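Local coordinates for putative hydantoin racemase (Klebsiella pneumoniae subsp. pneumoniae, PDB 3QVL) that catalyses the racemisation of allantoin and, as a member of the HyuE family, probably also interconverts the D and L forms of other 5-monosubstituted hydantoins, at the interface of chains A and B. Residues are numbered along the deposited sequence; one frame, centred on the assembly and turned at random. Chains: chain A/B, Putative hydantoin racemase.

The interface of chains A and B. Residues chain A 103, 106-107, 134, 210; chain B 103-104, 106-107, 134, 210.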
# COMPACT_ATOMS: atom_id res chain seq x y z
N HIS A 103 1.50 18.57 5.25
CA HIS A 103 2.06 18.32 6.58
C HIS A 103 1.24 19.00 7.68
O HIS A 103 0.93 18.37 8.69
CB HIS A 103 3.53 18.78 6.65
CG HIS A 103 4.51 17.76 6.17
ND1 HIS A 103 4.70 17.46 4.84
CD2 HIS A 103 5.38 16.97 6.86
CE1 HIS A 103 5.63 16.53 4.73
NE2 HIS A 103 6.05 16.21 5.94
N THR A 106 -2.43 17.41 8.35
CA THR A 106 -2.48 16.19 9.15
C THR A 106 -2.34 16.47 10.65
O THR A 106 -2.61 15.60 11.48
CB THR A 106 -1.41 15.17 8.71
OG1 THR A 106 -0.10 15.72 8.92
CG2 THR A 106 -1.58 14.78 7.24
N MET A 107 -1.92 17.68 10.98
CA MET A 107 -1.73 18.09 12.37
C MET A 107 -2.98 18.72 12.98
O MET A 107 -3.07 18.87 14.20
CB MET A 107 -0.54 19.06 12.49
CG MET A 107 0.80 18.44 12.15
SD MET A 107 2.15 19.62 12.30
CE MET A 107 3.52 18.65 11.68
N PHE A 134 0.78 10.82 2.02
CA PHE A 134 -0.45 11.38 2.59
C PHE A 134 -1.73 10.97 1.85
O PHE A 134 -2.79 11.56 2.07
CB PHE A 134 -0.36 12.92 2.67
CG PHE A 134 0.73 13.43 3.56
CD1 PHE A 134 0.80 13.04 4.90
CD2 PHE A 134 1.69 14.31 3.07
CE1 PHE A 134 1.82 13.51 5.73
CE2 PHE A 134 2.70 14.80 3.89
CZ PHE A 134 2.77 14.40 5.22
N MET A 210 7.92 26.39 8.37
CA MET A 210 8.74 25.18 8.41
C MET A 210 10.23 25.50 8.31
O MET A 210 11.04 24.92 9.03
CB MET A 210 8.33 24.19 7.31
CG MET A 210 6.95 23.55 7.49
SD MET A 210 6.64 22.80 9.11
CE MET A 210 5.84 24.16 9.96
N HIS B 103 7.86 14.08 10.71
CA HIS B 103 7.54 15.18 9.79
C HIS B 103 8.78 15.99 9.42
O HIS B 103 9.00 16.28 8.24
CB HIS B 103 6.47 16.10 10.40
CG HIS B 103 5.06 15.65 10.15
ND1 HIS B 103 4.49 14.59 10.82
CD2 HIS B 103 4.11 16.13 9.32
CE1 HIS B 103 3.24 14.43 10.40
NE2 HIS B 103 2.99 15.35 9.49
N MET B 104 9.59 16.33 10.42
CA MET B 104 10.83 17.09 10.20
C MET B 104 11.86 16.29 9.40
O MET B 104 12.57 16.86 8.56
CB MET B 104 11.45 17.53 11.53
CG MET B 104 10.64 18.55 12.33
SD MET B 104 10.37 20.13 11.51
CE MET B 104 8.82 19.81 10.67
N THR B 106 11.45 14.07 7.04
CA THR B 106 11.14 14.01 5.61
C THR B 106 11.45 15.33 4.89
O THR B 106 11.49 15.38 3.66
CB THR B 106 9.66 13.63 5.36
OG1 THR B 106 8.80 14.64 5.92
CG2 THR B 106 9.33 12.28 5.98
N MET B 107 11.68 16.38 5.67
CA MET B 107 11.98 17.71 5.12
C MET B 107 13.49 17.94 4.93
O MET B 107 13.89 18.88 4.24
CB MET B 107 11.39 18.80 6.01
CG MET B 107 9.87 18.82 6.05
SD MET B 107 9.24 20.12 7.13
CE MET B 107 7.48 19.75 7.09
N PHE B 134 4.44 7.39 6.89
CA PHE B 134 5.88 7.57 6.68
C PHE B 134 6.67 6.26 6.57
O PHE B 134 7.90 6.27 6.64
CB PHE B 134 6.49 8.46 7.78
CG PHE B 134 5.94 9.86 7.82
CD1 PHE B 134 5.99 10.68 6.69
CD2 PHE B 134 5.38 10.36 8.99
CE1 PHE B 134 5.49 11.98 6.73
CE2 PHE B 134 4.88 11.66 9.04
CZ PHE B 134 4.93 12.47 7.90
N MET B 210 6.29 23.20 15.86
CA MET B 210 5.05 22.95 15.11
C MET B 210 3.87 23.69 15.73
O MET B 210 3.06 24.28 15.02
CB MET B 210 4.75 21.45 15.00
CG MET B 210 5.72 20.66 14.12
SD MET B 210 6.01 21.34 12.47
CE MET B 210 7.48 22.33 12.76
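The hydroxyl OG1 of B:Thr106 is gripped from both chains at once: it donates to the backbone carbonyl O of B:His103, one helical turn earlier, at 2.8 Å, and meets the imidazole NE2 of A:His103 across the interface at 3.2 Å. The cross-chain bond bends moderately, 153° at the hydrogen, and its direction cannot be told from the structure. The threonine side chain reaches this double role with OG1 lodged between backbone N and carbonyl carbon (chi1 62°), turned back over its own helix 97-108. A two-fold axis repeats the motif with A:Thr106 and B:His103, a compact illustration of how a symmetric interface uses each polar pair twice. Here helix 97-108 packs against its two-fold mate between two copies of the racemase in the deposited six-chain assembly, a contact that may also help hold the biological oligomer together.

Near that axis the two imidazoles slide past each other in opposite directions and meet edge to face, their planes 80° apart. Their CD2 atoms are modelled too close together for that contact to carry weight. Each ring is sandwiched: CZ of A:Phe134 sits over the centre of the A:His103 ring, 3.5 Å above its plane, while the methyl CE of B:Met107 packs on the opposite face, shifted toward the rim. B:Met107 delivers this methyl tip to tip with the histidine, its chain extended beyond CG. The two faces together should limit tilting of the imidazole and keep NE2 directed at the threonine.

Apolar groups flank the pair of histidines. On one side A:Phe134 and B:Phe134 touch through their outer ring carbons, CZ of the first lying 3.9 Å from CE1 of the second. On the other, A:Met210 and B:Met210, from helices 203-216, meet sulfur to sulfur, SD to SD at 3.7 Å. The CE methyl of B:Met107 also lies 3.8 Å from SD of A:Met210.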